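Local coordinates for protein pyridine synthase TbtD (PDB 5WA4) that probably catalyses the [4+2] aza-cycloaddition that builds the pyridine ring of the thiopeptide thiomuracin, and binds an N-terminal leader peptide, at residues E[24-30]-E[78-83]; E[44-48]-E[326-330]; E[169-174]-E[226-230]; E[175-180]-E[314-318]; E[212-216]-E[340-345]. All blocks are in the same frame, centred on the assembly; numbering follows the deposited sequence.

Interaction 1 of 5, residues E[24-30]-E[78-83]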
# COMPACT_ATOMS: atom_id res chain seq x y z
N ASP E 24 37.05 29.62 -2.78
CA ASP E 24 38.09 30.56 -3.21
C ASP E 24 37.89 30.95 -4.65
O ASP E 24 38.08 32.12 -5.01
CB ASP E 24 39.50 29.97 -3.02
CG ASP E 24 40.07 30.19 -1.62
OD1 ASP E 24 39.82 31.27 -1.01
OD2 ASP E 24 40.77 29.28 -1.14
N LEU E 25 37.54 29.98 -5.48
CA LEU E 25 37.22 30.26 -6.88
C LEU E 25 36.07 31.25 -6.97
O LEU E 25 36.04 32.11 -7.86
CB LEU E 25 36.87 28.97 -7.62
CG LEU E 25 36.12 29.09 -8.96
CD1 LEU E 25 36.93 29.82 -10.02
CD2 LEU E 25 35.77 27.71 -9.46
N ILE E 26 35.13 31.12 -6.04
CA ILE E 26 33.99 32.03 -5.97
C ILE E 26 34.50 33.45 -5.76
O ILE E 26 34.28 34.32 -6.61
CB ILE E 26 32.99 31.60 -4.84
CG1 ILE E 26 32.11 30.45 -5.32
CG2 ILE E 26 32.11 32.77 -4.39
CD1 ILE E 26 31.29 29.82 -4.22
N LEU E 27 35.23 33.66 -4.66
CA LEU E 27 35.62 35.00 -4.23
C LEU E 27 36.73 35.65 -5.05
O LEU E 27 36.76 36.87 -5.19
CB LEU E 27 36.04 34.95 -2.77
CG LEU E 27 34.97 34.44 -1.81
CD1 LEU E 27 35.48 34.42 -0.37
CD2 LEU E 27 33.75 35.31 -1.94
N ASP E 28 37.66 34.85 -5.58
CA ASP E 28 38.90 35.38 -6.17
C ASP E 28 38.91 35.32 -7.69
O ASP E 28 39.72 35.97 -8.34
CB ASP E 28 40.13 34.63 -5.64
CG ASP E 28 40.34 34.80 -4.14
OD1 ASP E 28 39.69 35.68 -3.53
OD2 ASP E 28 41.18 34.05 -3.58
N GLY E 29 38.02 34.50 -8.24
CA GLY E 29 37.91 34.38 -9.68
C GLY E 29 36.56 34.83 -10.20
O GLY E 29 36.48 35.63 -11.13
N VAL E 30 35.48 34.34 -9.59
CA VAL E 30 34.17 34.57 -10.19
C VAL E 30 33.61 35.95 -9.83
O VAL E 30 33.19 36.68 -10.72
CB VAL E 30 33.17 33.47 -9.78
CG1 VAL E 30 31.76 33.86 -10.22
CG2 VAL E 30 33.57 32.14 -10.42
N VAL E 78 39.54 37.07 -16.00
CA VAL E 78 39.57 37.07 -14.54
C VAL E 78 39.39 35.67 -13.95
O VAL E 78 40.02 35.34 -12.95
CB VAL E 78 38.50 38.01 -13.95
CG1 VAL E 78 38.53 37.97 -12.41
CG2 VAL E 78 38.67 39.42 -14.48
N VAL E 79 38.52 34.86 -14.56
CA VAL E 79 38.33 33.48 -14.09
C VAL E 79 39.50 32.64 -14.57
O VAL E 79 40.14 31.96 -13.77
CB VAL E 79 36.98 32.84 -14.56
CG1 VAL E 79 36.84 31.44 -14.02
CG2 VAL E 79 35.81 33.67 -14.08
N GLY E 80 39.80 32.70 -15.86
CA GLY E 80 40.95 31.99 -16.41
C GLY E 80 42.23 32.37 -15.68
O GLY E 80 43.15 31.56 -15.56
N GLY E 81 42.27 33.60 -15.17
CA GLY E 81 43.38 34.10 -14.38
C GLY E 81 43.50 33.41 -13.04
O GLY E 81 44.62 33.18 -12.56
N TYR E 82 42.37 33.10 -12.43
CA TYR E 82 42.39 32.34 -11.18
C TYR E 82 42.89 30.93 -11.45
O TYR E 82 43.70 30.39 -10.69
CB TYR E 82 41.01 32.29 -10.54
CG TYR E 82 40.95 31.46 -9.28
CD1 TYR E 82 40.76 30.07 -9.33
CD2 TYR E 82 41.08 32.04 -8.03
CE1 TYR E 82 40.71 29.31 -8.19
CE2 TYR E 82 41.03 31.28 -6.87
CZ TYR E 82 40.85 29.92 -6.95
OH TYR E 82 40.80 29.17 -5.81
N LEU E 83 42.40 30.34 -12.53
CA LEU E 83 42.67 28.95 -12.86
C LEU E 83 44.16 28.68 -13.04
O LEU E 83 44.65 27.62 -12.66
CB LEU E 83 41.89 28.56 -14.12
CG LEU E 83 40.52 27.91 -13.87
CD1 LEU E 83 39.72 28.67 -12.85
CD2 LEU E 83 39.73 27.88 -15.17

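Interaction 2 of 5, residues E[44-48]-E[326-330]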
# COMPACT_ATOMS: atom_id res chain seq x y z
N ALA E 44 23.35 38.34 -12.84
CA ALA E 44 24.15 37.13 -12.88
C ALA E 44 24.02 36.31 -11.60
O ALA E 44 23.62 36.82 -10.54
CB ALA E 44 25.60 37.50 -13.13
N TYR E 45 24.34 35.02 -11.72
CA TYR E 45 24.42 34.14 -10.57
C TYR E 45 25.17 32.86 -10.93
O TYR E 45 25.36 32.54 -12.12
CB TYR E 45 23.02 33.81 -10.00
CG TYR E 45 22.17 32.81 -10.78
CD1 TYR E 45 21.38 33.22 -11.85
CD2 TYR E 45 22.11 31.48 -10.39
CE1 TYR E 45 20.57 32.31 -12.54
CE2 TYR E 45 21.30 30.56 -11.08
CZ TYR E 45 20.53 30.98 -12.16
OH TYR E 45 19.73 30.08 -12.84
N PHE E 46 25.62 32.15 -9.90
CA PHE E 46 26.36 30.91 -10.10
C PHE E 46 25.75 29.82 -9.23
O PHE E 46 25.11 30.11 -8.22
CB PHE E 46 27.87 31.09 -9.80
CG PHE E 46 28.15 31.80 -8.50
CD1 PHE E 46 28.38 31.08 -7.34
CD2 PHE E 46 28.18 33.18 -8.43
CE1 PHE E 46 28.63 31.73 -6.15
CE2 PHE E 46 28.43 33.84 -7.23
CZ PHE E 46 28.65 33.11 -6.09
N LEU E 47 25.95 28.57 -9.66
CA LEU E 47 25.58 27.41 -8.86
C LEU E 47 26.69 26.34 -8.82
O LEU E 47 27.45 26.18 -9.80
CB LEU E 47 24.30 26.78 -9.42
CG LEU E 47 23.03 27.63 -9.48
CD1 LEU E 47 22.01 26.95 -10.37
CD2 LEU E 47 22.47 27.87 -8.08
N ARG E 48 26.76 25.59 -7.72
CA ARG E 48 27.59 24.39 -7.69
C ARG E 48 26.82 23.18 -8.17
O ARG E 48 25.61 23.08 -7.94
CB ARG E 48 28.10 24.10 -6.28
CG ARG E 48 28.59 25.31 -5.57
CD ARG E 48 28.81 24.99 -4.14
NE ARG E 48 29.26 26.17 -3.41
CZ ARG E 48 30.21 26.17 -2.48
NH1 ARG E 48 30.85 25.04 -2.22
NH2 ARG E 48 30.54 27.28 -1.83
N THR E 326 23.03 25.44 0.45
CA THR E 326 23.76 24.52 -0.43
C THR E 326 24.74 25.32 -1.31
O THR E 326 25.82 24.83 -1.66
CB THR E 326 22.80 23.65 -1.31
OG1 THR E 326 22.35 22.53 -0.54
CG2 THR E 326 23.49 23.13 -2.58
N ARG E 327 24.40 26.56 -1.64
CA ARG E 327 25.29 27.37 -2.47
C ARG E 327 26.49 27.86 -1.64
O ARG E 327 27.54 28.20 -2.19
CB ARG E 327 24.53 28.55 -3.05
CG ARG E 327 25.07 29.10 -4.34
CD ARG E 327 24.20 30.27 -4.73
NE ARG E 327 24.75 31.04 -5.83
CZ ARG E 327 24.44 32.32 -6.05
NH1 ARG E 327 23.62 32.94 -5.22
NH2 ARG E 327 24.97 32.97 -7.08
N LEU E 328 26.32 27.90 -0.32
CA LEU E 328 27.38 28.30 0.60
C LEU E 328 28.37 27.16 0.88
O LEU E 328 29.45 27.39 1.42
CB LEU E 328 26.81 28.81 1.93
CG LEU E 328 25.87 30.01 1.92
CD1 LEU E 328 25.51 30.43 3.34
CD2 LEU E 328 26.47 31.18 1.16
N GLY E 329 27.98 25.93 0.55
CA GLY E 329 28.83 24.78 0.79
C GLY E 329 28.26 23.78 1.79
O GLY E 329 28.78 22.67 1.91
N LEU E 330 27.20 24.15 2.50
CA LEU E 330 26.56 23.28 3.50
C LEU E 330 26.17 21.94 2.91
O LEU E 330 25.64 21.86 1.80
CB LEU E 330 25.32 23.95 4.10
CG LEU E 330 25.03 23.57 5.54
CD1 LEU E 330 26.10 24.19 6.45
CD2 LEU E 330 23.65 24.02 5.99

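Interaction 3 of 5, residues E[169-174]-E[226-230]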
# COMPACT_ATOMS: atom_id res chain seq x y z
N PHE E 169 22.50 28.44 10.73
CA PHE E 169 21.56 28.47 11.85
C PHE E 169 20.80 29.80 11.83
O PHE E 169 19.57 29.81 11.89
CB PHE E 169 22.29 28.27 13.17
CG PHE E 169 21.38 28.26 14.38
CD1 PHE E 169 21.11 29.44 15.07
CD2 PHE E 169 20.79 27.09 14.83
CE1 PHE E 169 20.28 29.44 16.19
CE2 PHE E 169 19.96 27.09 15.95
CZ PHE E 169 19.71 28.26 16.63
N ASP E 170 21.54 30.90 11.73
CA ASP E 170 20.95 32.24 11.73
C ASP E 170 19.90 32.38 10.59
O ASP E 170 18.74 32.71 10.85
CB ASP E 170 22.02 33.33 11.60
CG ASP E 170 22.97 33.43 12.81
OD1 ASP E 170 22.63 32.98 13.92
OD2 ASP E 170 24.08 34.00 12.65
N LEU E 171 20.31 32.12 9.35
CA LEU E 171 19.42 32.27 8.20
C LEU E 171 18.16 31.43 8.34
O LEU E 171 17.04 31.94 8.21
CB LEU E 171 20.13 31.91 6.90
CG LEU E 171 21.28 32.85 6.58
CD1 LEU E 171 21.91 32.55 5.22
CD2 LEU E 171 20.83 34.30 6.71
N VAL E 172 18.34 30.15 8.61
CA VAL E 172 17.20 29.24 8.76
C VAL E 172 16.21 29.72 9.83
O VAL E 172 15.02 29.79 9.58
CB VAL E 172 17.70 27.80 9.08
CG1 VAL E 172 16.73 27.06 9.97
CG2 VAL E 172 17.97 27.05 7.80
N VAL E 173 16.71 30.07 11.00
CA VAL E 173 15.86 30.58 12.08
C VAL E 173 15.15 31.88 11.69
O VAL E 173 13.98 32.07 12.00
CB VAL E 173 16.69 30.83 13.38
CG1 VAL E 173 15.82 31.45 14.47
CG2 VAL E 173 17.31 29.55 13.88
N ALA E 174 15.86 32.77 11.00
CA ALA E 174 15.35 34.11 10.72
C ALA E 174 14.18 34.07 9.74
O ALA E 174 13.16 34.75 9.93
CB ALA E 174 16.46 35.00 10.17
N ARG E 226 21.13 32.45 21.38
CA ARG E 226 21.33 32.93 20.02
C ARG E 226 20.02 32.94 19.20
O ARG E 226 19.83 33.78 18.33
CB ARG E 226 22.39 32.11 19.30
CG ARG E 226 22.88 32.83 18.08
CD ARG E 226 23.79 32.00 17.25
NE ARG E 226 24.28 32.80 16.12
CZ ARG E 226 25.27 33.68 16.20
NH1 ARG E 226 25.86 33.88 17.37
NH2 ARG E 226 25.67 34.35 15.13
N LEU E 227 19.11 32.01 19.50
CA LEU E 227 17.85 31.95 18.79
C LEU E 227 16.95 33.12 19.20
O LEU E 227 16.35 33.77 18.35
CB LEU E 227 17.15 30.60 19.04
CG LEU E 227 15.72 30.43 18.53
CD1 LEU E 227 15.58 29.04 17.95
CD2 LEU E 227 14.70 30.63 19.62
N ILE E 228 16.89 33.40 20.50
CA ILE E 228 16.29 34.65 20.99
C ILE E 228 16.90 35.89 20.31
O ILE E 228 16.19 36.84 19.99
CB ILE E 228 16.45 34.78 22.51
CG1 ILE E 228 15.73 33.64 23.23
CG2 ILE E 228 15.88 36.10 22.99
CD1 ILE E 228 15.83 33.71 24.73
N ALA E 229 18.20 35.87 20.08
CA ALA E 229 18.88 37.00 19.48
C ALA E 229 18.68 37.09 17.95
O ALA E 229 18.61 38.19 17.40
CB ALA E 229 20.37 36.96 19.82
N VAL E 230 18.60 35.94 17.28
CA VAL E 230 18.39 35.92 15.83
C VAL E 230 16.97 36.33 15.49
O VAL E 230 16.71 37.07 14.53
CB VAL E 230 18.68 34.53 15.21
CG1 VAL E 230 17.93 34.33 13.91
CG2 VAL E 230 20.16 34.38 14.99

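Interaction 4 of 5, residues E[175-180]-E[314-318]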
# COMPACT_ATOMS: atom_id res chain seq x y z
N THR E 175 14.34 33.26 8.69
CA THR E 175 13.28 33.02 7.72
C THR E 175 12.01 32.45 8.38
O THR E 175 10.89 32.90 8.07
CB THR E 175 13.78 32.09 6.62
OG1 THR E 175 14.92 32.70 5.99
CG2 THR E 175 12.71 31.88 5.56
N ALA E 176 12.16 31.48 9.28
CA ALA E 176 10.97 30.88 9.89
C ALA E 176 10.30 31.85 10.83
O ALA E 176 9.10 31.73 11.08
CB ALA E 176 11.30 29.61 10.63
N HIS E 177 11.06 32.79 11.39
CA HIS E 177 10.45 33.72 12.35
C HIS E 177 9.76 34.87 11.62
O HIS E 177 8.62 35.22 11.92
CB HIS E 177 11.48 34.27 13.35
CG HIS E 177 10.85 34.99 14.50
ND1 HIS E 177 9.81 34.47 15.23
CD2 HIS E 177 11.09 36.23 15.01
CE1 HIS E 177 9.44 35.34 16.15
NE2 HIS E 177 10.21 36.41 16.04
N ALA E 178 10.47 35.44 10.66
CA ALA E 178 10.03 36.63 9.97
C ALA E 178 8.99 36.33 8.89
O ALA E 178 7.95 36.98 8.83
CB ALA E 178 11.22 37.36 9.37
N LEU E 179 9.28 35.35 8.04
CA LEU E 179 8.45 35.13 6.87
C LEU E 179 7.38 34.06 7.04
O LEU E 179 6.78 33.65 6.04
CB LEU E 179 9.32 34.77 5.67
CG LEU E 179 10.24 35.87 5.16
CD1 LEU E 179 11.68 35.55 5.51
CD2 LEU E 179 10.09 36.05 3.65
N SER E 180 7.11 33.60 8.25
CA SER E 180 5.93 32.75 8.45
C SER E 180 4.83 33.56 9.13
O SER E 180 5.07 34.71 9.55
CB SER E 180 6.27 31.50 9.28
OG SER E 180 6.42 31.81 10.65
N TYR E 314 5.49 30.72 2.08
CA TYR E 314 6.43 30.38 3.12
C TYR E 314 7.29 29.18 2.71
O TYR E 314 8.51 29.29 2.71
CB TYR E 314 5.70 30.09 4.44
CG TYR E 314 6.66 29.63 5.51
CD1 TYR E 314 7.51 30.53 6.13
CD2 TYR E 314 6.74 28.30 5.88
CE1 TYR E 314 8.41 30.12 7.10
CE2 TYR E 314 7.63 27.87 6.84
CZ TYR E 314 8.47 28.79 7.45
OH TYR E 314 9.36 28.37 8.41
N ARG E 315 6.68 28.06 2.33
CA ARG E 315 7.47 26.90 1.93
C ARG E 315 8.40 27.21 0.76
O ARG E 315 9.50 26.66 0.69
CB ARG E 315 6.60 25.65 1.61
CG ARG E 315 5.55 25.19 2.67
CD ARG E 315 5.60 23.61 2.83
NE ARG E 315 6.61 23.23 3.84
CZ ARG E 315 6.37 22.66 5.03
NH1 ARG E 315 5.16 22.22 5.36
NH2 ARG E 315 7.39 22.43 5.85
N LEU E 316 8.02 28.09 -0.16
CA LEU E 316 8.92 28.36 -1.27
C LEU E 316 10.15 29.12 -0.77
O LEU E 316 11.26 28.98 -1.30
CB LEU E 316 8.22 29.15 -2.38
CG LEU E 316 9.10 29.38 -3.60
CD1 LEU E 316 8.43 28.94 -4.89
CD2 LEU E 316 9.49 30.84 -3.68
N VAL E 317 9.93 29.93 0.26
CA VAL E 317 10.92 30.89 0.66
C VAL E 317 11.89 30.20 1.67
O VAL E 317 13.12 30.35 1.57
CB VAL E 317 10.22 32.18 1.20
CG1 VAL E 317 9.90 32.14 2.67
CG2 VAL E 317 10.98 33.39 0.79
N ILE E 318 11.37 29.39 2.59
CA ILE E 318 12.25 28.55 3.39
C ILE E 318 13.03 27.58 2.48
O ILE E 318 14.18 27.26 2.74
CB ILE E 318 11.50 27.76 4.49
CG1 ILE E 318 12.48 27.18 5.51
CG2 ILE E 318 10.74 26.62 3.91
CD1 ILE E 318 12.84 28.17 6.63

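Interaction 5 of 5, residues E[212-216]-E[340-345]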
# COMPACT_ATOMS: atom_id res chain seq x y z
N TRP E 212 22.06 14.07 18.47
CA TRP E 212 21.71 15.48 18.27
C TRP E 212 21.01 16.05 19.50
O TRP E 212 21.43 17.08 20.01
CB TRP E 212 20.84 15.64 17.01
CG TRP E 212 21.63 15.44 15.73
CD1 TRP E 212 22.98 15.28 15.62
CD2 TRP E 212 21.12 15.37 14.38
NE1 TRP E 212 23.35 15.12 14.31
CE2 TRP E 212 22.23 15.17 13.53
CE3 TRP E 212 19.84 15.47 13.82
CZ2 TRP E 212 22.09 15.06 12.14
CZ3 TRP E 212 19.71 15.36 12.44
CH2 TRP E 212 20.83 15.16 11.62
N ARG E 213 19.96 15.39 19.99
CA ARG E 213 19.27 15.84 21.21
C ARG E 213 20.23 15.94 22.40
O ARG E 213 20.02 16.75 23.30
CB ARG E 213 18.08 14.92 21.58
CG ARG E 213 17.22 14.48 20.38
CD ARG E 213 15.72 14.62 20.56
NE ARG E 213 14.96 13.38 20.77
CZ ARG E 213 13.72 13.18 20.30
NH1 ARG E 213 13.12 14.12 19.57
NH2 ARG E 213 13.08 12.04 20.53
N ASP E 214 21.30 15.14 22.40
CA ASP E 214 22.35 15.21 23.43
C ASP E 214 23.28 16.39 23.19
O ASP E 214 23.53 17.19 24.09
CB ASP E 214 23.18 13.92 23.48
CG ASP E 214 22.44 12.76 24.15
OD1 ASP E 214 21.22 12.88 24.38
OD2 ASP E 214 23.08 11.72 24.43
N HIS E 215 23.81 16.49 21.98
CA HIS E 215 24.66 17.61 21.61
C HIS E 215 23.97 18.94 21.84
O HIS E 215 24.61 19.95 22.12
CB HIS E 215 25.08 17.52 20.14
CG HIS E 215 25.78 18.75 19.65
ND1 HIS E 215 27.07 19.06 20.01
CD2 HIS E 215 25.35 19.76 18.86
CE1 HIS E 215 27.42 20.20 19.44
NE2 HIS E 215 26.39 20.65 18.74
N TYR E 216 22.65 18.96 21.71
CA TYR E 216 21.93 20.17 22.00
C TYR E 216 22.02 20.50 23.49
O TYR E 216 22.46 21.59 23.87
CB TYR E 216 20.47 20.08 21.57
CG TYR E 216 19.68 21.27 22.04
CD1 TYR E 216 19.86 22.53 21.46
CD2 TYR E 216 18.80 21.15 23.10
CE1 TYR E 216 19.15 23.62 21.91
CE2 TYR E 216 18.09 22.23 23.56
CZ TYR E 216 18.27 23.46 22.97
OH TYR E 216 17.55 24.52 23.46
N HIS E 340 17.60 20.67 12.98
CA HIS E 340 17.22 19.92 14.16
C HIS E 340 17.57 20.73 15.42
O HIS E 340 16.79 20.78 16.38
CB HIS E 340 17.89 18.56 14.18
CG HIS E 340 17.49 17.73 15.35
ND1 HIS E 340 16.44 16.84 15.29
CD2 HIS E 340 17.95 17.70 16.62
CE1 HIS E 340 16.30 16.26 16.48
NE2 HIS E 340 17.20 16.78 17.30
N LEU E 341 18.72 21.40 15.40
CA LEU E 341 19.12 22.23 16.53
C LEU E 341 18.24 23.49 16.66
O LEU E 341 17.98 23.95 17.77
CB LEU E 341 20.60 22.62 16.41
CG LEU E 341 21.58 21.45 16.60
CD1 LEU E 341 23.01 21.81 16.21
CD2 LEU E 341 21.50 20.97 18.04
N ALA E 342 17.79 24.05 15.54
CA ALA E 342 16.89 25.20 15.64
C ALA E 342 15.64 24.77 16.35
O ALA E 342 15.20 25.45 17.28
CB ALA E 342 16.57 25.77 14.30
N ALA E 343 15.08 23.63 15.96
CA ALA E 343 13.80 23.22 16.53
C ALA E 343 13.91 22.87 18.02
O ALA E 343 12.99 23.15 18.80
CB ALA E 343 13.20 22.05 15.73
N ASP E 344 15.01 22.26 18.43
CA ASP E 344 15.27 22.05 19.86
C ASP E 344 15.31 23.40 20.60
O ASP E 344 14.65 23.56 21.62
CB ASP E 344 16.59 21.28 20.11
CG ASP E 344 16.42 19.75 20.05
OD1 ASP E 344 15.27 19.26 20.11
OD2 ASP E 344 17.45 19.05 19.96
N ALA E 345 16.07 24.36 20.08
CA ALA E 345 16.17 25.69 20.67
C ALA E 345 14.81 26.39 20.76
O ALA E 345 14.44 26.90 21.82
CB ALA E 345 17.13 26.52 19.89

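Interaction 1 of 5, residues E[24-30]-E[78-83]
Tyr82 enters a hollow on helix 22-35 as a knob among Asp24, Leu25, Asp28 and Gly29, joining the two helices of a beta-alpha-beta-beta-alpha-beta unit whose strand order, 2-3-1-4, is that of the ferredoxin-like fold. The short axes approach to 8.1 Å, their directions 126° apart. With CG anti to the backbone N (chi1 177°), the ring reaches straight across the gap. Leu25 CA lies over one face, 3.9 Å from the Tyr82 ring centroid and 21° off the normal, a CH-pi contact, and Leu25 CD1 meets the ring at Tyr82 CD1, 3.9 Å away. Asp28 CB comes in at the ring edge, 3.7 Å from Tyr82 CD2. At the base of Tyr82, beside its CB, Gly29 brings the backbones together: its CA is 4.5 Å from that of Val79, and its carbonyl O meets methyls of both Val78 and Val79. This glycine falls in a wider pi-type turn, where Leu25 O accepts from both Gly29 N and Val30 N.

The second shell is ionic. Arg159 forms salt bridges with both Asp24 and Asp28, and Arg86 takes the other oxygen of Asp24, so both carboxylates are tied down beside the hollow. At the far end of the knob, Tyr82 OH lies 3.2 Å from Asp24 CB and is hydrogen-bonded to Tyr17 OH.

Interaction 2 of 5, residues E[44-48]-E[326-330]
Arg327, in the last turn of helix 307-328, runs extended to strand 44-49 and meets Phe46 along its length. Its CG is anti to the backbone N (chi1 -154°), which carries the chain off the helix toward the strand. From CB the chain runs out through CG and CD, closing in on one carbonyl: Arg327 CG is 4.0 Å from Phe46 O, Arg327 CD 3.6 Å, and Arg327 NE makes a hydrogen bond to that oxygen, weak because its N-H...O angle is 129°. Phe46 O sits at the guanidinium edge. Arg327 CZ then lies over the Phe46 ring, 4.2 Å from its centroid and 7° off the normal, the geometry of a cation-pi contact. Arg327 NH2 stands above the ring centre, with the guanidinium and ring planes neither parallel nor perpendicular, and also reaches Tyr45 CB at 3.6 Å. On helix 135-159, which flanks the arginine, Thr148 OG1 bonds NH2 and Tyr144 O bonds NH1.

Arg48 makes the reverse contact, from the strand to the helix end. Arg48 NE is 2.9 Å and Arg48 NH2 3.2 Å from Arg327 O, both weak bonds, while Gly329 N lies over the guanidinium face where a Schellman motif closes the helix. Arg48 also forms a salt bridge with Asp23.

Arg327 thus buries a cation among an aromatic face and neutral oxygens, and the Arg48 guanidinium rests at a helix C-terminus, whose partial negative charge would be expected to favour it.

Interaction 3 of 5, residues E[169-174]-E[226-230]
Val230 is the main bump of this helix pair: its CG1 methyl drops into a hollow on helix 164-178 lined by Asp170, Val173 and Ala174. Within it Val230 CG1 lies 3.6 Å from Val173 CG1 and 4.1 Å from Ala174 CB, while the sister methyl CG2 faces the Asp170 carboxylate. The two branches divide the work because CG1 is anti to the backbone N (chi1 156°) and CG2 lies beside it. One turn back, Leu227 fills the next depression, its CG 4.2 Å from Val173 CG1 and its CB 4.2 Å from Phe169 CZ, close to the plane of that ring. Phe169 is in turn roofed on one face by Val173 CG2 of its own helix. The bumps mesh across axes 9.8 Å apart that cross at -59°.

On the flank of this apolar seam, Arg226 stretches out in an extended chain and takes Asp170 side-on. Arg226 NE bonds Asp170 OD1 at 2.8 Å, and Arg226 NH2 bonds Asp170 OD2 at 3.0 Å, the latter nearly straight at 170°. Both oxygens use syn lone pairs, and the two flat groups lie almost coplanar.

Seam and salt bridge together join helices 164-178 and 220-235 of the helical region beside the bound peptide, which packs on both Phe169 and Arg226 through apolar groups. Helix 244-265 packs on Asp170 through His245 and Val246. Such a two-point grip fixes the rotation of both groups and engages a buried carboxylate, whose charge the arginine would be expected to balance.

Interaction 4 of 5, residues E[175-180]-E[314-318]
Thr175, which packs on Ile318, has its OG1 gripped by three partners: hydrogen bonds link it to Trp249 NE1, to Thr321 OG1 and to Leu171 O of its own helix. With the hydroxyl so engaged, the methyl faces helix 307-328, and Thr175 CG2 meets Ile318 CD1 at 3.9 Å and Val317 CG1 at 4.0 Å. A turn later the Leu179 and Val317 side chains cross at about a right angle, Leu179 CD2 lying 4.0 Å from Val317 CG2.

The end of helix 164-178 rests along the edge of the Tyr314 ring. Thr175 O and Ala176 CA lie near the ring plane, as does Leu179 O, and Ser180 CB approaches obliquely, 3.4 Å from Tyr314 CE1. Tyr314 CG is anti to the backbone N (chi1 176°), which aims the ring past Ala176, whose CB is 3.2 Å from Tyr314 OH. That hydroxyl is hydrogen-bonded to Ser190 OG on helix 184-201. Ser180 OG turns back to bond Ala176 O at 2.7 Å, holding the chain against the last turn as it leaves the helix.

With a buried threonine hydroxyl held by three partners, the contact packs the C-terminal end of helix 164-178 on helix 307-328 within the helical region.

Interaction 5 of 5, residues E[212-216]-E[340-345]
The pairing of helices 205-218 and 332-352, where Tyr216 lies over Asp344, belongs to the helical part of the protein that holds the bound peptide. Asp344 CB stands over the centre of the Tyr216 ring, 3.6 Å from its centroid and 7° off the normal, a CH-pi contact. The two side chains slide past one another in opposite directions, leaving Asp344 OD2 near Tyr216 CB. Tyr216 CB also touches Leu341 CD2 at 3.8 Å, and that methyl lies near the ring plane. At the other end Tyr216 CE1 meets Ala345 CB at 4.1 Å.

One turn earlier, Trp212 and His340 form an oblique aromatic pair, centroids 5.4 Å apart and planes at 52°. Trp212 CE3 lies over the His340 face, 3.6 Å from His340 CG, because CG of His340 lies anti to its N and swings the imidazole up to the indole. Arg213 CG comes at the imidazole edge, 3.8 Å from His340 NE2. Leu341 CD1 lies 4.1 Å from His215 CD2, near the plane of that ring.

The polar ends are held elsewhere: Tyr216 OH by Asp348, Asp344 by a salt bridge to Arg192, and His215 by Arg218, with a weak bond from its NE2 to the peptide backbone. Asp214 makes a salt bridge to Arg188 of a second subunit. The segment axes cross at -57°; helix 184-201 packs on Trp212 and His340, and helix 220-235 on Tyr216, Leu341 and Ala345.

Overall arrangement
The five contacts run across two regions. Interaction 1 lies in the alpha/beta unit with its four-stranded sheet, and interaction 2, near the chain's centre, ties the edge strand 44-49 to helix 307-328. They touch through Ile26 and Val30 on Phe46. Interactions 3, 4 and 5 knit the helical region: 3 and 4 share helix 164-178 (centres 12 Å apart), and 3 and 5, centres about 13 Å apart, touch through Leu227 and Ala345. The centres of 1 and 5 are about 37 Å apart, on opposite sides of the chain's centre. Along the chain 3 and 4 nest inside the loop closed by 2, which joins the sheet to the helical region, where 3 and 5 meet the bound peptide.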